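Triggering receptor expressed on myeloid cells 1 (Mus musculus, PDB 1U9K) amplifies inflammatory responses as a cell-surface receptor of innate and adaptive immunity, multimerizing when activated and signalling through the adapter TYROBP/DAP12. Local coordinates at residues Y9-G14 with T81-T86; T16-C21 with M75-M80; A34-P39 with R92-H97. One frame throughout, in Å; residues are numbered along the deposited sequence.

Interaction 1. Residues Y9-G14 with T81-T86. With ZN (zinc ion), chain C.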
loop_
_atom_site.group_PDB
_atom_site.type_symbol
_atom_site.label_atom_id
_atom_site.label_comp_id
_atom_site.label_asym_id
_atom_site.label_seq_id
_atom_site.Cartn_x
_atom_site.Cartn_y
_atom_site.Cartn_z
ATOM N N TYR A 9 -10.365 -1.658 -8.869
ATOM C CA TYR A 9 -10.129 -3.056 -8.571
ATOM C C TYR A 9 -11.444 -3.573 -8.024
ATOM O O TYR A 9 -11.794 -3.221 -6.930
ATOM C CB TYR A 9 -9.069 -3.189 -7.493
ATOM C CG TYR A 9 -7.631 -3.053 -8.014
ATOM C CD1 TYR A 9 -7.136 -1.822 -8.475
ATOM C CD2 TYR A 9 -6.765 -4.145 -8.022
ATOM C CE1 TYR A 9 -5.829 -1.696 -8.929
ATOM C CE2 TYR A 9 -5.459 -4.035 -8.506
ATOM C CZ TYR A 9 -4.987 -2.810 -8.948
ATOM O OH TYR A 9 -3.669 -2.733 -9.379
ATOM N N ASP A 10 -12.130 -4.415 -8.782
ATOM C CA ASP A 10 -13.481 -4.935 -8.431
ATOM C C ASP A 10 -13.328 -6.350 -7.910
ATOM O O ASP A 10 -12.807 -7.211 -8.635
ATOM C CB ASP A 10 -14.319 -5.036 -9.674
ATOM C CG ASP A 10 -14.925 -3.753 -10.039
ATOM O OD1 ASP A 10 -15.817 -3.281 -9.277
ATOM O OD2 ASP A 10 -14.542 -3.146 -11.059
ATOM N N LEU A 11 -13.745 -6.610 -6.676
ATOM C CA LEU A 11 -13.535 -7.926 -6.119
ATOM C C LEU A 11 -14.789 -8.283 -5.314
ATOM O O LEU A 11 -15.621 -7.441 -5.065
ATOM C CB LEU A 11 -12.308 -7.958 -5.198
ATOM C CG LEU A 11 -11.000 -7.730 -5.955
ATOM C CD1 LEU A 11 -9.982 -7.413 -4.970
ATOM C CD2 LEU A 11 -10.626 -8.935 -6.803
ATOM N N VAL A 12 -14.852 -9.560 -4.966
ATOM C CA VAL A 12 -15.922 -10.130 -4.201
ATOM C C VAL A 12 -15.406 -10.241 -2.808
ATOM O O VAL A 12 -14.197 -10.526 -2.583
ATOM C CB VAL A 12 -16.332 -11.484 -4.732
ATOM C CG1 VAL A 12 -17.554 -11.975 -3.986
ATOM C CG2 VAL A 12 -16.658 -11.351 -6.177
ATOM N N GLU A 13 -16.307 -10.039 -1.874
ATOM C CA GLU A 13 -15.987 -10.255 -0.465
ATOM C C GLU A 13 -15.445 -11.671 -0.174
ATOM O O GLU A 13 -15.915 -12.667 -0.733
ATOM C CB GLU A 13 -17.215 -9.961 0.373
ATOM C CG GLU A 13 -18.421 -10.779 0.019
ATOM C CD GLU A 13 -19.624 -10.382 0.846
ATOM O OE1 GLU A 13 -19.491 -10.520 2.099
ATOM O OE2 GLU A 13 -20.691 -10.032 0.249
ATOM N N GLY A 14 -14.383 -11.724 0.633
ATOM C CA GLY A 14 -13.662 -12.943 0.915
ATOM C C GLY A 14 -12.401 -13.128 0.079
ATOM O O GLY A 14 -11.554 -13.962 0.395
ATOM N N THR A 81 -6.403 -9.446 2.889
ATOM C CA THR A 81 -7.059 -10.712 2.828
ATOM C C THR A 81 -8.456 -10.574 3.381
ATOM O O THR A 81 -8.773 -9.627 4.079
ATOM C CB THR A 81 -6.318 -11.751 3.623
ATOM O OG1 THR A 81 -6.032 -11.232 4.947
ATOM C CG2 THR A 81 -4.950 -12.030 2.985
ATOM N N ASP A 82 -9.292 -11.519 2.995
ATOM C CA ASP A 82 -10.645 -11.647 3.517
ATOM C C ASP A 82 -11.362 -10.309 3.386
ATOM O O ASP A 82 -11.844 -9.747 4.352
ATOM C CB ASP A 82 -10.636 -12.101 4.974
ATOM C CG ASP A 82 -11.991 -12.647 5.406
ATOM O OD1 ASP A 82 -12.788 -13.075 4.503
ATOM O OD2 ASP A 82 -12.369 -12.653 6.610
ATOM N N LEU A 83 -11.396 -9.777 2.170
ATOM C CA LEU A 83 -12.024 -8.486 1.933
ATOM C C LEU A 83 -13.473 -8.452 2.355
ATOM O O LEU A 83 -14.215 -9.397 2.171
ATOM C CB LEU A 83 -11.963 -8.121 0.445
ATOM C CG LEU A 83 -10.586 -7.795 -0.095
ATOM C CD1 LEU A 83 -10.618 -7.786 -1.627
ATOM C CD2 LEU A 83 -10.100 -6.523 0.478
ATOM N N GLN A 84 -13.875 -7.332 2.923
ATOM C CA GLN A 84 -15.256 -7.084 3.265
ATOM C C GLN A 84 -15.789 -5.933 2.452
ATOM O O GLN A 84 -15.023 -5.092 1.993
ATOM C CB GLN A 84 -15.361 -6.741 4.760
ATOM C CG GLN A 84 -14.793 -7.818 5.701
ATOM C CD GLN A 84 -15.524 -9.149 5.576
ATOM O OE1 GLN A 84 -16.735 -9.168 5.495
ATOM N NE2 GLN A 84 -14.785 -10.262 5.528
ATOM N N VAL A 85 -17.111 -5.872 2.308
ATOM C CA VAL A 85 -17.704 -4.799 1.531
ATOM C C VAL A 85 -17.295 -3.416 2.104
ATOM O O VAL A 85 -17.044 -2.496 1.345
ATOM C CB VAL A 85 -19.242 -4.903 1.424
ATOM C CG1 VAL A 85 -19.808 -3.670 0.675
ATOM C CG2 VAL A 85 -19.673 -6.185 0.708
ATOM N N THR A 86 -17.211 -3.301 3.425
ATOM C CA THR A 86 -16.757 -2.068 4.082
ATOM C C THR A 86 -15.295 -1.703 3.878
ATOM O O THR A 86 -14.911 -0.624 4.294
ATOM C CB THR A 86 -16.995 -2.116 5.634
ATOM O OG1 THR A 86 -16.381 -3.290 6.174
ATOM C CG2 THR A 86 -18.430 -2.265 5.979
HETATM ZN ZN ZN C . -21.187 -9.814 -1.514
HETATM O O HOH W 1 -18.520 -7.888 3.628
#
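Over one face of the Glu13 carboxylate sits Val85 CG2, almost straight above CD at 4.2 Å. Zinc binds OE2 of Glu13 at 1.8 Å on the side of CG, well away from OE1, and Thr114 supplies a second ligand to the metal through its terminal OXT. A water on the Val85 side of the carboxylate donates to Glu13 OE1 and to Gln84 OE1 while accepting the backbone N-H of Val85. The Gln84 amide is held at its other end too: its NE2 donates to Asp82 O at 3.2 Å, approaching from well above that carbonyl's plane. This is one end of the V-type immunoglobulin domain, where strand 7-11, paired in parallel with strand 103-113, runs out beside the loop joining strands 75-80 and 89-96. The backbones are tied by Gly14 N to Leu83 O, 2.8 Å and on a lone pair. A side chain on Gly14 would press against the carbonyl oxygen of Glu13, given the positive phi of 98°. Beneath this surface layer, the side chains of Leu11 and Leu83 cross obliquely, methyl against methyl, CD1 to CD1 at 3.4 Å, tighter than ordinary methyl packing, with Leu17 touching both leucines.

Interaction 2. Residues T16-C21 with M75-M80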
loop_
_atom_site.group_PDB
_atom_site.type_symbol
_atom_site.label_atom_id
_atom_site.label_comp_id
_atom_site.label_asym_id
_atom_site.label_seq_id
_atom_site.Cartn_x
_atom_site.Cartn_y
_atom_site.Cartn_z
ATOM N N THR A 16 -8.828 -11.884 -1.778
ATOM C CA THR A 16 -7.643 -11.137 -1.368
ATOM C C THR A 16 -7.307 -10.145 -2.484
ATOM O O THR A 16 -7.328 -10.496 -3.692
ATOM C CB THR A 16 -6.471 -12.085 -1.195
ATOM O OG1 THR A 16 -6.744 -12.989 -0.141
ATOM C CG2 THR A 16 -5.253 -11.368 -0.779
ATOM N N LEU A 17 -7.093 -8.908 -2.084
ATOM C CA LEU A 17 -6.589 -7.871 -2.978
ATOM C C LEU A 17 -5.083 -7.960 -3.037
ATOM O O LEU A 17 -4.446 -8.032 -1.977
ATOM C CB LEU A 17 -6.964 -6.519 -2.448
ATOM C CG LEU A 17 -6.355 -5.314 -3.149
ATOM C CD1 LEU A 17 -6.840 -5.293 -4.568
ATOM C CD2 LEU A 17 -6.580 -4.010 -2.393
ATOM N N THR A 18 -4.506 -7.957 -4.237
ATOM C CA THR A 18 -3.056 -7.880 -4.387
ATOM C C THR A 18 -2.755 -6.698 -5.287
ATOM O O THR A 18 -3.316 -6.613 -6.364
ATOM C CB THR A 18 -2.478 -9.155 -5.033
ATOM O OG1 THR A 18 -2.764 -10.295 -4.215
ATOM C CG2 THR A 18 -0.971 -9.119 -5.071
ATOM N N VAL A 19 -1.836 -5.833 -4.867
ATOM C CA VAL A 19 -1.462 -4.639 -5.593
ATOM C C VAL A 19 0.056 -4.624 -5.625
ATOM O O VAL A 19 0.696 -4.856 -4.611
ATOM C CB VAL A 19 -1.990 -3.387 -4.869
ATOM C CG1 VAL A 19 -1.422 -2.117 -5.442
ATOM C CG2 VAL A 19 -3.488 -3.395 -4.877
ATOM N N LYS A 20 0.612 -4.466 -6.825
ATOM C CA LYS A 20 2.063 -4.371 -7.051
ATOM C C LYS A 20 2.397 -2.930 -7.365
ATOM O O LYS A 20 1.963 -2.396 -8.413
ATOM C CB LYS A 20 2.466 -5.252 -8.229
ATOM C CG LYS A 20 2.112 -6.698 -7.993
ATOM C CD LYS A 20 3.000 -7.667 -8.726
ATOM C CE LYS A 20 2.431 -9.079 -8.586
ATOM N NZ LYS A 20 3.552 -10.144 -8.662
ATOM N N CYS A 21 3.134 -2.308 -6.470
ATOM C CA CYS A 21 3.555 -0.919 -6.567
ATOM C C CYS A 21 5.036 -0.787 -6.826
ATOM O O CYS A 21 5.821 -0.946 -5.900
ATOM C CB CYS A 21 3.232 -0.182 -5.277
ATOM S SG CYS A 21 1.457 -0.176 -4.929
ATOM N N MET A 75 10.006 -3.295 -6.056
ATOM C CA MET A 75 8.577 -3.575 -5.945
ATOM C C MET A 75 8.151 -3.603 -4.459
ATOM O O MET A 75 8.819 -4.189 -3.606
ATOM C CB MET A 75 8.263 -4.939 -6.618
ATOM C CG MET A 75 6.818 -5.462 -6.551
ATOM S SD MET A 75 5.683 -4.312 -7.381
ATOM C CE MET A 75 6.421 -4.143 -9.098
ATOM N N LEU A 76 7.028 -2.984 -4.169
ATOM C CA LEU A 76 6.325 -3.185 -2.917
ATOM C C LEU A 76 5.014 -3.878 -3.262
ATOM O O LEU A 76 4.287 -3.346 -4.114
ATOM C CB LEU A 76 6.014 -1.799 -2.399
ATOM C CG LEU A 76 5.379 -1.638 -1.052
ATOM C CD1 LEU A 76 6.418 -2.006 0.003
ATOM C CD2 LEU A 76 4.914 -0.201 -0.886
ATOM N N GLN A 77 4.701 -5.021 -2.679
ATOM C CA GLN A 77 3.390 -5.674 -2.926
ATOM C C GLN A 77 2.519 -5.620 -1.688
ATOM O O GLN A 77 2.955 -5.979 -0.589
ATOM C CB GLN A 77 3.578 -7.144 -3.284
ATOM C CG GLN A 77 2.314 -7.841 -3.686
ATOM C CD GLN A 77 2.572 -9.248 -4.089
ATOM O OE1 GLN A 77 2.927 -9.511 -5.225
ATOM N NE2 GLN A 77 2.417 -10.162 -3.156
ATOM N N VAL A 78 1.274 -5.226 -1.867
ATOM C CA VAL A 78 0.338 -5.167 -0.768
ATOM C C VAL A 78 -0.720 -6.236 -0.947
ATOM O O VAL A 78 -1.154 -6.486 -2.059
ATOM C CB VAL A 78 -0.324 -3.784 -0.737
ATOM C CG1 VAL A 78 -1.340 -3.738 0.395
ATOM C CG2 VAL A 78 0.761 -2.686 -0.628
ATOM N N GLN A 79 -1.086 -6.936 0.130
ATOM C CA GLN A 79 -2.196 -7.869 0.075
ATOM C C GLN A 79 -3.115 -7.524 1.214
ATOM O O GLN A 79 -2.632 -7.263 2.331
ATOM C CB GLN A 79 -1.737 -9.293 0.216
ATOM C CG GLN A 79 -1.060 -9.847 -1.004
ATOM C CD GLN A 79 -0.512 -11.225 -0.728
ATOM O OE1 GLN A 79 0.703 -11.402 -0.593
ATOM N NE2 GLN A 79 -1.406 -12.190 -0.569
ATOM N N MET A 80 -4.421 -7.519 0.954
ATOM C CA MET A 80 -5.464 -7.411 1.992
ATOM C C MET A 80 -6.298 -8.645 1.843
ATOM O O MET A 80 -6.823 -8.879 0.780
ATOM C CB MET A 80 -6.371 -6.195 1.752
ATOM C CG MET A 80 -5.651 -4.898 1.860
ATOM S SD MET A 80 -6.670 -3.467 1.409
ATOM C CE MET A 80 -8.006 -3.580 2.464
#
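Leu17 and Met80 lie side by side and point the same way, into the domain, with Leu17 CD2 resting 3.8 Å from Met80 SD. The same face carries Val19 beside Val78 and Cys21 beside Leu76, all six side chains buried; each of these is an antiparallel hydrogen-bonded pair, closed by two backbone bonds such as Val78 N to Val19 O at 2.8 Å. The opposite face takes the non-hydrogen-bonded pairs. There Thr18 runs alongside Gln79, its OG1 next to CG, while its CG2, anti to the backbone N, leans across to the amide carbon of Gln77, 3.7 Å from CD. Gln77 is extended and runs parallel to Lys20; its OE1 comes to 3.4 Å from Lys20 CE and stays near NZ without a hydrogen bond, so the lysine's aliphatic stem provides most of the contact. On the other side of the amide, Gln77 NE2 gives a weak bond to Gln79 OE1. Met75 is bent at chi2 (61°), which swings its sulfur over to the neighbouring strand: SD sits 3.5 Å from Lys20 CB and 3.4 Å from Cys21 N. This ladder is the pairing of strands 17-22 and 75-80 in one of the two sheets of the immunoglobulin sandwich. Strand 17-22 is the outermost strand on this side, strand 65-70 continues the sheet beyond 75-80, and the inward face packs on Trp35 of strand 32-37 and on Phe106, Val109 and Leu111 of strand 103-113.

Interaction 3. Residues A34-P39 with R92-H97. With ZN (zinc ion), chain D.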
loop_
_atom_site.group_PDB
_atom_site.type_symbol
_atom_site.label_atom_id
_atom_site.label_comp_id
_atom_site.label_asym_id
_atom_site.label_seq_id
_atom_site.Cartn_x
_atom_site.Cartn_y
_atom_site.Cartn_z
ATOM N N ALA A 34 4.556 2.715 2.718
ATOM C CA ALA A 34 3.329 2.516 3.424
ATOM C C ALA A 34 2.173 2.291 2.477
ATOM O O ALA A 34 2.164 2.742 1.319
ATOM C CB ALA A 34 3.032 3.653 4.305
ATOM N N TRP A 35 1.170 1.619 3.015
ATOM C CA TRP A 35 -0.154 1.504 2.409
ATOM C C TRP A 35 -1.125 2.367 3.200
ATOM O O TRP A 35 -1.147 2.282 4.406
ATOM C CB TRP A 35 -0.600 0.064 2.496
ATOM C CG TRP A 35 -1.958 -0.310 1.870
ATOM C CD1 TRP A 35 -2.972 -0.926 2.523
ATOM C CD2 TRP A 35 -2.350 -0.241 0.490
ATOM N NE1 TRP A 35 -3.988 -1.215 1.659
ATOM C CE2 TRP A 35 -3.621 -0.829 0.392
ATOM C CE3 TRP A 35 -1.732 0.217 -0.694
ATOM C CZ2 TRP A 35 -4.298 -0.935 -0.793
ATOM C CZ3 TRP A 35 -2.408 0.114 -1.883
ATOM C CH2 TRP A 35 -3.684 -0.452 -1.929
ATOM N N GLN A 36 -1.899 3.193 2.504
ATOM C CA GLN A 36 -2.809 4.154 3.102
ATOM C C GLN A 36 -4.209 4.009 2.538
ATOM O O GLN A 36 -4.390 3.628 1.391
ATOM C CB GLN A 36 -2.369 5.596 2.857
ATOM C CG GLN A 36 -0.954 5.902 3.465
ATOM C CD GLN A 36 -0.640 7.392 3.415
ATOM O OE1 GLN A 36 -0.815 8.003 2.370
ATOM N NE2 GLN A 36 -0.220 7.974 4.532
ATOM N N ARG A 37 -5.199 4.264 3.367
ATOM C CA ARG A 37 -6.537 4.457 2.899
ATOM C C ARG A 37 -6.821 5.965 2.901
ATOM O O ARG A 37 -6.272 6.722 3.714
ATOM C CB ARG A 37 -7.499 3.703 3.777
ATOM C CG ARG A 37 -8.919 3.698 3.355
ATOM C CD ARG A 37 -9.731 2.736 4.201
ATOM N NE ARG A 37 -11.067 2.583 3.669
ATOM C CZ ARG A 37 -11.998 1.782 4.201
ATOM N NH1 ARG A 37 -11.733 1.046 5.277
ATOM N NH2 ARG A 37 -13.170 1.701 3.653
ATOM N N LEU A 38 -7.639 6.383 1.958
ATOM C CA LEU A 38 -7.958 7.803 1.794
ATOM C C LEU A 38 -9.444 8.035 1.973
ATOM O O LEU A 38 -10.175 8.161 0.993
ATOM C CB LEU A 38 -7.507 8.285 0.423
ATOM C CG LEU A 38 -6.030 8.101 0.061
ATOM C CD1 LEU A 38 -5.665 8.393 -1.435
ATOM C CD2 LEU A 38 -5.171 8.906 0.937
ATOM N N PRO A 39 -9.915 8.138 3.220
ATOM C CA PRO A 39 -11.309 8.488 3.444
ATOM C C PRO A 39 -11.586 9.916 2.962
ATOM O O PRO A 39 -10.749 10.816 3.088
ATOM C CB PRO A 39 -11.493 8.227 4.939
ATOM C CG PRO A 39 -10.142 8.462 5.529
ATOM C CD PRO A 39 -9.154 8.126 4.447
ATOM N N ARG A 92 -3.728 3.952 -1.441
ATOM C CA ARG A 92 -2.532 4.121 -2.218
ATOM C C ARG A 92 -1.349 3.567 -1.489
ATOM O O ARG A 92 -1.346 3.477 -0.267
ATOM C CB ARG A 92 -2.278 5.595 -2.502
ATOM C CG ARG A 92 -2.246 6.428 -1.279
ATOM C CD ARG A 92 -2.046 7.882 -1.519
ATOM N NE ARG A 92 -1.720 8.580 -0.274
ATOM C CZ ARG A 92 -1.770 9.908 -0.147
ATOM N NH1 ARG A 92 -2.092 10.648 -1.148
ATOM N NH2 ARG A 92 -1.470 10.500 0.985
ATOM N N CYS A 93 -0.320 3.233 -2.250
ATOM C CA CYS A 93 1.033 2.975 -1.741
ATOM C C CYS A 93 1.838 4.275 -1.838
ATOM O O CYS A 93 1.737 5.017 -2.834
ATOM C CB CYS A 93 1.819 2.025 -2.659
ATOM S SG CYS A 93 1.166 0.394 -2.937
ATOM N N VAL A 94 2.655 4.528 -0.822
ATOM C CA VAL A 94 3.432 5.740 -0.756
ATOM C C VAL A 94 4.816 5.517 -0.196
ATOM O O VAL A 94 5.090 4.539 0.534
ATOM C CB VAL A 94 2.772 6.779 0.121
ATOM C CG1 VAL A 94 1.392 7.172 -0.415
ATOM C CG2 VAL A 94 2.751 6.321 1.610
ATOM N N ILE A 95 5.707 6.419 -0.576
ATOM C CA ILE A 95 6.911 6.685 0.234
ATOM C C ILE A 95 6.419 7.491 1.432
ATOM O O ILE A 95 5.810 8.558 1.267
ATOM C CB ILE A 95 7.969 7.431 -0.525
ATOM C CG1 ILE A 95 8.336 6.724 -1.837
ATOM C CG2 ILE A 95 9.235 7.671 0.404
ATOM C CD1 ILE A 95 8.817 5.286 -1.666
ATOM N N TYR A 96 6.712 6.968 2.618
ATOM C CA TYR A 96 6.293 7.472 3.887
ATOM C C TYR A 96 7.432 8.114 4.666
ATOM O O TYR A 96 8.428 7.459 5.042
ATOM C CB TYR A 96 5.680 6.348 4.665
ATOM C CG TYR A 96 4.947 6.742 5.940
ATOM C CD1 TYR A 96 3.711 7.381 5.905
ATOM C CD2 TYR A 96 5.486 6.403 7.178
ATOM C CE1 TYR A 96 3.049 7.722 7.078
ATOM C CE2 TYR A 96 4.842 6.737 8.360
ATOM C CZ TYR A 96 3.612 7.375 8.300
ATOM O OH TYR A 96 3.001 7.698 9.470
ATOM N N HIS A 97 7.299 9.418 4.869
ATOM C CA HIS A 97 8.337 10.219 5.523
ATOM C C HIS A 97 7.747 11.446 6.208
ATOM O O HIS A 97 8.067 12.571 5.846
ATOM C CB HIS A 97 9.406 10.639 4.514
ATOM C CG HIS A 97 8.829 11.238 3.207
ATOM N ND1 HIS A 97 9.608 11.491 2.097
ATOM C CD2 HIS A 97 7.572 11.614 2.879
ATOM C CE1 HIS A 97 8.851 11.997 1.141
ATOM N NE2 HIS A 97 7.613 12.081 1.589
HETATM ZN ZN ZN D . 11.743 10.723 1.848
#
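The tryptophan-and-disulfide core of the immunoglobulin fold is laid out here, with Trp35 and Cys93 as an antiparallel non-hydrogen-bonded pair on strands 32-37 and 89-96. Hydrogen-bonded pairs flank it: Ala34 with Val94, and Gln36 with Arg92, where Gln36 N reaches Arg92 O at 2.8 Å. The strands are strongly twisted, their directions 130° apart. On the face opposite the core, the side chains of Gln36 and Arg92 run together, amide and guanidinium only 15° from coplanar. Gln36 OE1 accepts from both NE and NH2 of Arg92, each at 2.9 Å, a side-on grip within the guanidinium plane. Gln36 NE2 donates to Thr46 OG1, which should help fix the flip of the amide. Leu38 crosses Arg92 at about a right angle and sets CD2 over the centre of the guanidinium, 3.6 Å above its plane. An alanine in place of Arg92 would probably leave Gln36 OE1 without its two donors and open a gap under the Leu38 methyls. Farther along, Ala34 CB packs on Tyr96 CB and Val94 CG2. On the core face the indole of Trp35, its CG anti to the backbone N (chi1 -178°), turns its six-membered ring to the sulfur, and Cys93 SG lies at that ring's edge, 3.7 Å from CE3.

In the fold
Interactions 2 and 3 belong to the two facing sheets of the sandwich, their centres about 12 Å apart, and the disulfide Cys21 SG to Cys93 SG (2.1 Å) bolts them together. Around it Val78 CG1 packs on Trp35 CD2 at 3.6 Å, and Met80 SD comes to 3.5 Å from Trp35 NE1. Interaction 1 lies at one end, about 14 Å from the centre of interaction 2, and joins it through Leu17, whose CD1 is 3.6 Å from Tyr9 CD2. From interaction 1 to interaction 3 a probable hydrogen bond runs from Arg37 NH2 to Thr86 O, 3.0 Å. Two zinc ions mark the periphery, one on Glu13 of interaction 1 and one on His97 ND1, at the end of interaction 3.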